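Local coordinates for protein 'Carboxyl esterase 2 (PDB 5MIF) that probably hydrolyses carboxylic esters, as an alpha/beta-hydrolase-fold enzyme of archaeal-like type from the mycorrhizal truffle fungus Tuber melanosporum, at residues V84-N89 with Y156-E161; Q162-V167 with I204-P209; L195-S200 with A263-A268; L250-P253 with S257-E260. All coordinates share one frame; numbering follows the deposited sequence.

Interaction 1: residues V84-N89 with Y156-E161; sequences VGPTGN and YPVPNE
Val-158 turns its CG1 branch anti to the backbone N (chi1 171°), and Thr-87, with OG1 at chi1 68°, has CG2 anti to its carbonyl carbon, which brings the two methyls together at 4.1 Å, Thr-87 CG2 to Val-158 CG1, with the side chains crossing at about a right angle. The same valine branch also meets the ring of Pro-86, whose CG lies 4.1 Å from Val-158 CG1. One turn further along the helix, the proline ring presses on the root of Glu-161: Pro-86 CG is 3.5 Å from Glu-161 CB, and Pro-86 CD stands 4.0 Å from that same CB. Pro-86 thus bridges two helix positions three residues apart. Beyond CB the glutamate chain bends at chi2 (-68°) and carries its carboxylate away from the loop, to a salt bridge with Arg-206. The loop, which joins strands 75-82 and 90-97, is folded by a type I beta turn from Gly-85 to Gly-88, closed by the bond from Gly-88 N to Gly-85 O. On the helix side, Pro-157, preceded by a cis peptide bond, takes the N-cap position of helix 158-173. No hydrogen bond joins the two segments. The contact is a surface one made mostly by hydrocarbon, with the proline ring also touching the helix backbone at Val-158 O, so its fit depends on shape rather than on directional bonds.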
loop_
_atom_site.group_PDB
_atom_site.type_symbol
_atom_site.label_atom_id
_atom_site.label_comp_id
_atom_site.label_asym_id
_atom_site.label_seq_id
_atom_site.Cartn_x
_atom_site.Cartn_y
_atom_site.Cartn_z
ATOM N N VAL A 84 -5.562 21.316 -30.258
ATOM C CA VAL A 84 -5.467 19.923 -30.695
ATOM C C VAL A 84 -6.721 19.158 -30.294
ATOM O O VAL A 84 -7.548 19.667 -29.535
ATOM C CB VAL A 84 -4.220 19.204 -30.090
ATOM C CG1 VAL A 84 -2.941 19.958 -30.449
ATOM C CG2 VAL A 84 -4.346 19.071 -28.580
ATOM N N GLY A 85 -6.864 17.934 -30.790
ATOM C CA GLY A 85 -7.961 17.099 -30.346
ATOM C C GLY A 85 -9.265 17.312 -31.086
ATOM O O GLY A 85 -9.347 18.152 -31.987
ATOM N N PRO A 86 -10.289 16.527 -30.722
ATOM C CA PRO A 86 -11.546 16.499 -31.479
ATOM C C PRO A 86 -12.277 17.831 -31.548
ATOM O O PRO A 86 -12.902 18.090 -32.569
ATOM C CB PRO A 86 -12.410 15.499 -30.699
ATOM C CG PRO A 86 -11.481 14.757 -29.801
ATOM C CD PRO A 86 -10.318 15.661 -29.528
ATOM N N THR A 87 -12.131 18.690 -30.542
ATOM C CA THR A 87 -12.862 19.960 -30.526
ATOM C C THR A 87 -12.024 21.150 -30.958
ATOM O O THR A 87 -12.509 22.277 -30.969
ATOM C CB THR A 87 -13.445 20.264 -29.138
ATOM O OG1 THR A 87 -12.383 20.527 -28.216
ATOM C CG2 THR A 87 -14.273 19.087 -28.643
ATOM N N GLY A 88 -10.755 20.910 -31.267
ATOM C CA GLY A 88 -9.860 21.993 -31.622
ATOM C C GLY A 88 -9.206 22.646 -30.409
ATOM O O GLY A 88 -8.295 23.454 -30.555
ATOM N N ASN A 89 -9.655 22.309 -29.206
ATOM C CA ASN A 89 -8.966 22.796 -28.015
ATOM C C ASN A 89 -8.974 21.798 -26.863
ATOM O O ASN A 89 -9.973 21.096 -26.610
ATOM C CB ASN A 89 -9.563 24.124 -27.524
ATOM C CG ASN A 89 -8.826 24.671 -26.291
ATOM O OD1 ASN A 89 -7.773 25.295 -26.417
ATOM N ND2 ASN A 89 -9.362 24.414 -25.106
ATOM N N TYR A 156 -18.257 10.231 -24.647
ATOM C CA TYR A 156 -17.300 9.254 -25.149
ATOM C C TYR A 156 -17.363 9.227 -26.670
ATOM O O TYR A 156 -18.455 9.256 -27.237
ATOM C CB TYR A 156 -17.608 7.869 -24.581
ATOM C CG TYR A 156 -16.866 6.757 -25.284
ATOM C CD1 TYR A 156 -15.562 6.437 -24.926
ATOM C CD2 TYR A 156 -17.467 6.039 -26.312
ATOM C CE1 TYR A 156 -14.873 5.448 -25.576
ATOM C CE2 TYR A 156 -16.787 5.038 -26.967
ATOM C CZ TYR A 156 -15.489 4.740 -26.587
ATOM O OH TYR A 156 -14.790 3.754 -27.228
ATOM N N PRO A 157 -16.206 9.148 -27.347
ATOM C CA PRO A 157 -14.817 9.056 -26.884
ATOM C C PRO A 157 -14.077 10.388 -26.882
ATOM O O PRO A 157 -12.846 10.404 -26.938
ATOM C CB PRO A 157 -14.189 8.118 -27.919
ATOM C CG PRO A 157 -14.869 8.544 -29.197
ATOM C CD PRO A 157 -16.292 8.952 -28.808
ATOM N N VAL A 158 -14.804 11.497 -26.852
ATOM C CA VAL A 158 -14.160 12.793 -26.983
ATOM C C VAL A 158 -13.225 13.131 -25.795
ATOM O O VAL A 158 -12.096 13.563 -26.025
ATOM C CB VAL A 158 -15.223 13.909 -27.213
ATOM C CG1 VAL A 158 -14.596 15.292 -27.141
ATOM C CG2 VAL A 158 -15.884 13.705 -28.578
ATOM N N PRO A 159 -13.670 12.929 -24.535
ATOM C CA PRO A 159 -12.704 13.203 -23.456
ATOM C C PRO A 159 -11.451 12.303 -23.550
ATOM O O PRO A 159 -10.333 12.776 -23.287
ATOM C CB PRO A 159 -13.501 12.924 -22.179
ATOM C CG PRO A 159 -14.970 13.123 -22.595
ATOM C CD PRO A 159 -15.009 12.579 -24.006
ATOM N N ASN A 160 -11.641 11.041 -23.930
ATOM C CA ASN A 160 -10.528 10.135 -24.162
ATOM C C ASN A 160 -9.547 10.687 -25.191
ATOM O O ASN A 160 -8.331 10.687 -24.970
ATOM C CB ASN A 160 -11.045 8.778 -24.634
ATOM C CG ASN A 160 -12.174 8.257 -23.758
ATOM O OD1 ASN A 160 -13.229 8.880 -23.659
ATOM N ND2 ASN A 160 -11.961 7.109 -23.131
ATOM N N GLU A 161 -10.081 11.147 -26.322
ATOM C CA GLU A 161 -9.248 11.647 -27.409
ATOM C C GLU A 161 -8.642 13.000 -27.065
ATOM O O GLU A 161 -7.555 13.328 -27.542
ATOM C CB GLU A 161 -10.039 11.714 -28.716
ATOM C CG GLU A 161 -10.485 10.340 -29.249
ATOM C CD GLU A 161 -9.335 9.454 -29.730
ATOM O OE1 GLU A 161 -8.201 9.944 -29.888
ATOM O OE2 GLU A 161 -9.576 8.259 -29.994
#

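Interaction 2: residues Q162-V167 with I204-P209; sequences QCYAAV and IKRKTP
Arg-206 reaches across Tyr-164 from its hydroxyl to its ring face. Its CB starts 3.6 Å from Tyr-164 OH, CG passes the same hydroxyl more loosely, and CD comes to 3.7 Å from Tyr-164 CZ. The chain is extended from CG to NE (chi2 165°, chi3 -178°), which carries the guanidinium back over the ring. There NH1 sits 3.1 Å above the ring plane, offset toward the rim, and only 3.2 Å from Tyr-164 CD2. The guanidinium stands nearly upright on the ring, the two planes 83° apart, presenting an edge to the face in a cation-pi contact, with Arg-206 CZ 4.7 Å from the ring centroid. The other terminal nitrogen of the guanidinium, NH2, is held by the salt bridge to Glu-161. Meanwhile the phenol meets Thr-208 from the opposite direction and near the ring plane: Tyr-164 OH and Thr-208 OG1 are hydrogen-bonded at 2.8 Å, and either may be the donor. A phenylalanine here would probably leave Thr-208 OG1 without its phenol mate and hold the turn less firmly against the helix. Between Arg-206 and Thr-208, Lys-207 has positive phi in a Schellman motif that ends helix 191-206. The arrangement thus fastens the C-terminal end of that helix to its neighbour 158-173, two helices packed side by side against the central sheet of an alpha/beta hydrolase fold.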
loop_
_atom_site.group_PDB
_atom_site.type_symbol
_atom_site.label_atom_id
_atom_site.label_comp_id
_atom_site.label_asym_id
_atom_site.label_seq_id
_atom_site.Cartn_x
_atom_site.Cartn_y
_atom_site.Cartn_z
ATOM N N GLN A 162 -9.343 13.794 -26.259
ATOM C CA GLN A 162 -8.763 15.043 -25.777
ATOM C C GLN A 162 -7.515 14.733 -24.955
ATOM O O GLN A 162 -6.461 15.333 -25.160
ATOM C CB GLN A 162 -9.757 15.828 -24.913
ATOM C CG GLN A 162 -10.845 16.565 -25.691
ATOM C CD GLN A 162 -11.715 17.416 -24.787
ATOM O OE1 GLN A 162 -12.166 16.959 -23.737
ATOM N NE2 GLN A 162 -11.922 18.673 -25.172
ATOM N N CYS A 163 -7.655 13.787 -24.026
ATOM C CA CYS A 163 -6.556 13.382 -23.152
ATOM C C CYS A 163 -5.418 12.805 -23.972
ATOM O O CYS A 163 -4.254 13.139 -23.754
ATOM C CB CYS A 163 -7.034 12.365 -22.130
ATOM S SG CYS A 163 -8.118 13.069 -20.903
ATOM N N TYR A 164 -5.758 11.939 -24.920
ATOM C CA TYR A 164 -4.749 11.383 -25.806
ATOM C C TYR A 164 -4.040 12.495 -26.572
ATOM O O TYR A 164 -2.809 12.519 -26.617
ATOM C CB TYR A 164 -5.353 10.360 -26.769
ATOM C CG TYR A 164 -4.329 9.821 -27.731
ATOM C CD1 TYR A 164 -3.463 8.812 -27.350
ATOM C CD2 TYR A 164 -4.201 10.349 -29.011
ATOM C CE1 TYR A 164 -2.513 8.323 -28.221
ATOM C CE2 TYR A 164 -3.258 9.874 -29.889
ATOM C CZ TYR A 164 -2.411 8.860 -29.491
ATOM O OH TYR A 164 -1.458 8.383 -30.370
ATOM N N ALA A 165 -4.800 13.430 -27.152
ATOM C CA ALA A 165 -4.197 14.493 -27.964
ATOM C C ALA A 165 -3.300 15.436 -27.145
ATOM O O ALA A 165 -2.259 15.901 -27.630
ATOM C CB ALA A 165 -5.297 15.311 -28.687
ATOM N N ALA A 166 -3.700 15.709 -25.906
ATOM C CA ALA A 166 -2.896 16.539 -25.014
ATOM C C ALA A 166 -1.557 15.866 -24.708
ATOM O O ALA A 166 -0.514 16.524 -24.657
ATOM C CB ALA A 166 -3.652 16.830 -23.724
ATOM N N VAL A 167 -1.582 14.553 -24.504
ATOM C CA VAL A 167 -0.340 13.828 -24.257
ATOM C C VAL A 167 0.585 13.910 -25.472
ATOM O O VAL A 167 1.794 14.137 -25.321
ATOM C CB VAL A 167 -0.607 12.361 -23.868
ATOM C CG1 VAL A 167 0.694 11.544 -23.879
ATOM C CG2 VAL A 167 -1.260 12.316 -22.497
ATOM N N ILE A 204 -0.925 2.288 -27.534
ATOM C CA ILE A 204 -0.534 0.975 -28.030
ATOM C C ILE A 204 -1.080 0.772 -29.449
ATOM O O ILE A 204 -0.332 0.432 -30.358
ATOM C CB ILE A 204 -1.020 -0.131 -27.080
ATOM C CG1 ILE A 204 -0.158 -0.117 -25.809
ATOM C CG2 ILE A 204 -0.948 -1.493 -27.756
ATOM C CD1 ILE A 204 -0.797 -0.761 -24.604
ATOM N N LYS A 205 -2.366 1.054 -29.645
ATOM C CA LYS A 205 -2.982 0.969 -30.974
ATOM C C LYS A 205 -2.344 1.854 -32.044
ATOM O O LYS A 205 -2.324 1.482 -33.222
ATOM C CB LYS A 205 -4.466 1.323 -30.888
ATOM C CG LYS A 205 -5.282 0.296 -30.151
ATOM C CD LYS A 205 -6.757 0.692 -30.053
ATOM C CE LYS A 205 -7.532 -0.445 -29.427
ATOM N NZ LYS A 205 -8.827 -0.738 -30.091
ATOM N N ARG A 206 -1.845 3.026 -31.657
ATOM C CA ARG A 206 -1.368 3.997 -32.635
ATOM C C ARG A 206 0.151 4.072 -32.662
ATOM O O ARG A 206 0.732 4.839 -33.428
ATOM C CB ARG A 206 -1.982 5.374 -32.324
ATOM C CG ARG A 206 -3.524 5.376 -32.441
ATOM C CD ARG A 206 -4.197 6.600 -31.807
ATOM N NE ARG A 206 -5.651 6.508 -31.925
ATOM C CZ ARG A 206 -6.523 7.363 -31.394
ATOM N NH1 ARG A 206 -6.101 8.394 -30.669
ATOM N NH2 ARG A 206 -7.824 7.174 -31.581
ATOM N N LYS A 207 0.779 3.227 -31.852
ATOM C CA LYS A 207 2.233 3.135 -31.730
ATOM C C LYS A 207 2.882 4.468 -31.384
ATOM O O LYS A 207 3.846 4.888 -32.017
ATOM C CB LYS A 207 2.837 2.533 -33.002
ATOM C CG LYS A 207 2.371 1.076 -33.172
ATOM C CD LYS A 207 2.632 0.485 -34.550
ATOM C CE LYS A 207 2.011 -0.912 -34.664
ATOM N NZ LYS A 207 1.998 -1.647 -33.363
ATOM N N THR A 208 2.335 5.128 -30.365
ATOM C CA THR A 208 2.927 6.355 -29.842
ATOM C C THR A 208 3.424 6.089 -28.418
ATOM O O THR A 208 2.939 5.168 -27.764
ATOM C CB THR A 208 1.916 7.525 -29.859
ATOM O OG1 THR A 208 0.720 7.150 -29.167
ATOM C CG2 THR A 208 1.591 7.928 -31.301
ATOM N N PRO A 209 4.378 6.899 -27.925
ATOM C CA PRO A 209 5.036 6.593 -26.644
ATOM C C PRO A 209 4.112 6.437 -25.429
ATOM O O PRO A 209 3.188 7.234 -25.194
ATOM C CB PRO A 209 5.980 7.789 -26.447
ATOM C CG PRO A 209 6.310 8.214 -27.835
ATOM C CD PRO A 209 5.043 8.011 -28.627
#

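Interaction 3: residues L195-S200 with A263-A268; sequences LSSSVS and ASPGRA
Pro-265 pushes the outer corner of its ring against helix 191-206, where Ser-197 and Ser-198 receive it. The closest approach is from Pro-265 CG to Ser-197 OG, 3.2 Å, and Pro-265 CB follows at 3.6 Å from that same oxygen. Ser-197 CB lies against the ring as well, 3.9 Å from Pro-265 CB. On the adjacent residue the ring corner faces mostly backbone: Pro-265 CG is 3.6 Å from Ser-198 N, while Ser-198 CB stays 4.2 Å from that CG. No hydrogen bond crosses between the segments, so a ring edge of pure hydrocarbon is set against two buried serines. The chi1 of Ser-197 (56°) places OG between the backbone N and carbonyl carbon, and the hydroxyl is satisfied within its own helix by the carbonyls of Gly-193 and Glu-194. This helix follows strand 184-189 and the sharp turn that has the form of a nucleophile elbow in alpha/beta hydrolases, with Ser-190 as the probable nucleophile; the side chain of Ser-197 lies near that turn without touching it. Ser-198 OG turns to Val-262 O and to Asn-160 ND2, linking the helix to the loop just ahead of Ala-263 and to helix 158-173. Pro-265 itself opens a 3-10 turn, held by the bonds from Arg-267 N to Ser-264 O (2.8 Å) and from Ala-268 N to Pro-265 O (3.1 Å). Further out, Gly-266 makes backbone bonds with Thr-221, and Arg-267 NH1 forms a salt bridge with Asp-222.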
loop_
_atom_site.group_PDB
_atom_site.type_symbol
_atom_site.label_atom_id
_atom_site.label_comp_id
_atom_site.label_asym_id
_atom_site.label_seq_id
_atom_site.Cartn_x
_atom_site.Cartn_y
_atom_site.Cartn_z
ATOM N N LEU A 195 -9.824 6.966 -18.080
ATOM C CA LEU A 195 -9.141 7.783 -19.079
ATOM C C LEU A 195 -7.647 7.432 -19.208
ATOM O O LEU A 195 -7.093 7.385 -20.320
ATOM C CB LEU A 195 -9.305 9.274 -18.740
ATOM C CG LEU A 195 -10.748 9.792 -18.904
ATOM C CD1 LEU A 195 -10.920 11.190 -18.310
ATOM C CD2 LEU A 195 -11.156 9.768 -20.366
ATOM N N SER A 196 -6.990 7.209 -18.071
ATOM C CA SER A 196 -5.561 6.901 -18.075
ATOM C C SER A 196 -5.309 5.610 -18.849
ATOM O O SER A 196 -4.489 5.568 -19.770
ATOM C CB SER A 196 -5.021 6.789 -16.638
ATOM O OG SER A 196 -3.601 6.662 -16.628
ATOM N N SER A 197 -6.044 4.564 -18.496
ATOM C CA SER A 197 -5.855 3.274 -19.146
ATOM C C SER A 197 -6.335 3.323 -20.597
ATOM O O SER A 197 -5.810 2.601 -21.445
ATOM C CB SER A 197 -6.589 2.170 -18.383
ATOM O OG SER A 197 -7.953 2.507 -18.262
ATOM N N SER A 198 -7.321 4.183 -20.886
ATOM C CA SER A 198 -7.770 4.370 -22.266
ATOM C C SER A 198 -6.694 4.981 -23.142
ATOM O O SER A 198 -6.459 4.514 -24.261
ATOM C CB SER A 198 -9.028 5.241 -22.317
ATOM O OG SER A 198 -9.489 5.379 -23.650
ATOM N N VAL A 199 -6.036 6.016 -22.625
ATOM C CA VAL A 199 -4.962 6.690 -23.344
ATOM C C VAL A 199 -3.749 5.762 -23.526
ATOM O O VAL A 199 -3.074 5.785 -24.574
ATOM C CB VAL A 199 -4.552 7.988 -22.612
ATOM C CG1 VAL A 199 -3.282 8.575 -23.210
ATOM C CG2 VAL A 199 -5.703 9.016 -22.685
ATOM N N SER A 200 -3.467 4.951 -22.507
ATOM C CA SER A 200 -2.436 3.919 -22.645
ATOM C C SER A 200 -2.778 2.989 -23.819
ATOM O O SER A 200 -1.943 2.733 -24.680
ATOM C CB SER A 200 -2.285 3.110 -21.344
ATOM O OG SER A 200 -1.644 3.868 -20.316
ATOM N N ALA A 263 -13.437 2.498 -24.466
ATOM C CA ALA A 263 -14.291 2.904 -23.342
ATOM C C ALA A 263 -13.980 2.113 -22.075
ATOM O O ALA A 263 -13.971 2.651 -20.962
ATOM C CB ALA A 263 -15.767 2.732 -23.704
ATOM N N SER A 264 -13.759 0.820 -22.260
ATOM C CA SER A 264 -13.586 -0.107 -21.157
ATOM C C SER A 264 -12.311 -0.910 -21.354
ATOM O O SER A 264 -12.353 -2.013 -21.888
ATOM C CB SER A 264 -14.801 -1.030 -21.062
ATOM O OG SER A 264 -15.984 -0.287 -20.812
ATOM N N PRO A 265 -11.163 -0.353 -20.936
ATOM C CA PRO A 265 -9.876 -1.010 -21.217
ATOM C C PRO A 265 -9.739 -2.366 -20.546
ATOM O O PRO A 265 -8.869 -3.146 -20.938
ATOM C CB PRO A 265 -8.851 -0.009 -20.683
ATOM C CG PRO A 265 -9.547 1.313 -20.822
ATOM C CD PRO A 265 -10.975 1.016 -20.433
ATOM N N GLY A 266 -10.580 -2.633 -19.549
ATOM C CA GLY A 266 -10.674 -3.954 -18.955
ATOM C C GLY A 266 -11.082 -5.035 -19.948
ATOM O O GLY A 266 -10.894 -6.226 -19.688
ATOM N N ARG A 267 -11.657 -4.614 -21.075
ATOM C CA ARG A 267 -12.135 -5.529 -22.105
ATOM C C ARG A 267 -11.205 -5.562 -23.307
ATOM O O ARG A 267 -11.541 -6.141 -24.341
ATOM C CB ARG A 267 -13.543 -5.129 -22.558
ATOM C CG ARG A 267 -14.536 -4.995 -21.415
ATOM C CD ARG A 267 -15.910 -4.564 -21.911
ATOM N NE ARG A 267 -16.634 -5.706 -22.456
ATOM C CZ ARG A 267 -17.295 -6.597 -21.724
ATOM N NH1 ARG A 267 -17.360 -6.468 -20.403
ATOM N NH2 ARG A 267 -17.901 -7.613 -22.324
ATOM N N ALA A 268 -10.035 -4.946 -23.178
ATOM C CA ALA A 268 -9.088 -4.931 -24.279
ATOM C C ALA A 268 -8.549 -6.338 -24.503
ATOM O O ALA A 268 -8.724 -7.216 -23.659
ATOM C CB ALA A 268 -7.959 -3.948 -24.009
#

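Interaction 4: residues L250-P253 with S257-E260; sequences LFTP and SRLE
Arg-258 folds back onto Thr-252 across the connection that follows helix 241-251 of the alpha/beta hydrolase fold, in which Thr-252 is the first residue to leave helical geometry and Ser-257 to Leu-259 form a 3-10 turn. The polar part of the contact is a side-on grip by NE and NH2 of the guanidinium. Both nitrogens bond to the carbonyl oxygen of Thr-252, NH2 at 3.1 Å from Thr-252 O and NE at 3.2 Å, and the oxygen lies close to the guanidinium plane. NE approaches in the carbonyl plane, whereas NH2 is tilted from it by 24°. A third bond runs from NE to Thr-252 OG1 at 3.3 Å, less straight (137°) and from outside the guanidinium plane; that hydroxyl is also bonded to Ala-248 O, one helical turn back. Replacing the arginine with a leucine would probably leave Thr-252 O without its two donors at the point where the chain leaves the helix. The apolar part runs beside this grip. The arginine chain, extended from CG to NE, crosses the threonine at a slant, with Arg-258 CG 3.8 Å from Thr-252 CB. At chi1 46° the threonine turns its hydroxyl to NE, and its methyl meets the residue before the arginine, Thr-252 CG2 lying 4.1 Å from Ser-257 CB.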
loop_
_atom_site.group_PDB
_atom_site.type_symbol
_atom_site.label_atom_id
_atom_site.label_comp_id
_atom_site.label_asym_id
_atom_site.label_seq_id
_atom_site.Cartn_x
_atom_site.Cartn_y
_atom_site.Cartn_z
ATOM N N LEU A 250 -24.347 9.433 -19.090
ATOM C CA LEU A 250 -23.959 10.705 -19.701
ATOM C C LEU A 250 -22.706 10.572 -20.559
ATOM O O LEU A 250 -22.585 11.231 -21.597
ATOM C CB LEU A 250 -23.729 11.784 -18.644
ATOM C CG LEU A 250 -24.940 12.207 -17.819
ATOM C CD1 LEU A 250 -24.642 13.500 -17.087
ATOM C CD2 LEU A 250 -26.155 12.349 -18.714
ATOM N N PHE A 251 -21.776 9.726 -20.120
ATOM C CA PHE A 251 -20.491 9.560 -20.797
ATOM C C PHE A 251 -20.621 8.598 -21.981
ATOM O O PHE A 251 -20.115 8.865 -23.064
ATOM C CB PHE A 251 -19.438 9.065 -19.788
ATOM C CG PHE A 251 -18.093 8.780 -20.384
ATOM C CD1 PHE A 251 -17.340 9.802 -20.958
ATOM C CD2 PHE A 251 -17.547 7.501 -20.317
ATOM C CE1 PHE A 251 -16.084 9.552 -21.488
ATOM C CE2 PHE A 251 -16.290 7.240 -20.846
ATOM C CZ PHE A 251 -15.553 8.268 -21.426
ATOM N N THR A 252 -21.341 7.499 -21.772
ATOM C CA THR A 252 -21.622 6.532 -22.828
ATOM C C THR A 252 -23.137 6.289 -22.918
ATOM O O THR A 252 -23.625 5.245 -22.481
ATOM C CB THR A 252 -20.902 5.181 -22.589
ATOM O OG1 THR A 252 -21.086 4.778 -21.221
ATOM C CG2 THR A 252 -19.410 5.298 -22.873
ATOM N N PRO A 253 -23.885 7.269 -23.470
ATOM C CA PRO A 253 -25.343 7.155 -23.602
ATOM C C PRO A 253 -25.772 5.942 -24.435
ATOM O O PRO A 253 -26.836 5.388 -24.192
ATOM C CB PRO A 253 -25.744 8.469 -24.287
ATOM C CG PRO A 253 -24.477 9.021 -24.871
ATOM C CD PRO A 253 -23.392 8.574 -23.947
ATOM N N SER A 257 -21.452 1.282 -26.765
ATOM C CA SER A 257 -20.151 1.925 -26.653
ATOM C C SER A 257 -19.357 1.330 -25.506
ATOM O O SER A 257 -18.134 1.218 -25.582
ATOM C CB SER A 257 -20.302 3.429 -26.437
ATOM O OG SER A 257 -21.075 4.019 -27.459
ATOM N N ARG A 258 -20.068 0.927 -24.457
ATOM C CA ARG A 258 -19.436 0.436 -23.242
ATOM C C ARG A 258 -18.654 -0.860 -23.443
ATOM O O ARG A 258 -17.813 -1.214 -22.615
ATOM C CB ARG A 258 -20.495 0.242 -22.165
ATOM C CG ARG A 258 -21.239 1.519 -21.849
ATOM C CD ARG A 258 -22.436 1.271 -20.975
ATOM N NE ARG A 258 -23.318 2.427 -20.975
ATOM C CZ ARG A 258 -24.527 2.451 -20.425
ATOM N NH1 ARG A 258 -25.003 1.376 -19.816
ATOM N NH2 ARG A 258 -25.261 3.555 -20.486
ATOM N N LEU A 259 -18.919 -1.553 -24.546
ATOM C CA LEU A 259 -18.249 -2.817 -24.825
ATOM C C LEU A 259 -16.918 -2.610 -25.524
ATOM O O LEU A 259 -16.089 -3.522 -25.576
ATOM C CB LEU A 259 -19.140 -3.720 -25.682
ATOM C CG LEU A 259 -20.450 -4.191 -25.046
ATOM C CD1 LEU A 259 -21.298 -4.913 -26.067
ATOM C CD2 LEU A 259 -20.194 -5.073 -23.835
ATOM N N GLU A 260 -16.714 -1.411 -26.065
ATOM C CA GLU A 260 -15.479 -1.098 -26.773
ATOM C C GLU A 260 -14.299 -1.008 -25.818
ATOM O O GLU A 260 -14.443 -0.557 -24.682
ATOM C CB GLU A 260 -15.628 0.210 -27.545
ATOM C CG GLU A 260 -16.699 0.152 -28.625
ATOM C CD GLU A 260 -16.913 1.486 -29.315
ATOM O OE1 GLU A 260 -16.048 2.381 -29.195
ATOM O OE2 GLU A 260 -17.958 1.641 -29.972
#

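Along the chain interaction 1 closes before the others open; the segments of interactions 2 and 3 alternate, and interaction 4 is nested inside the loop closed by interaction 3. Helix 158-173 serves interactions 1 and 2, whose centres are about 11 Å apart, and helix 191-206 serves interactions 2 and 3, centres about 12 Å apart. Interactions 3 and 4, their centres also about 12 Å apart, are joined by Ser-264 OG and Arg-258 O. Tyr-156 OH bonds to Glu-260 OE1, tying interaction 1 to interaction 4, whereas interactions 2 and 4 do not touch. Together they link two helices beside the central sheet to the strand 75-82 to 90-97 loop and to the region after helix 241-251.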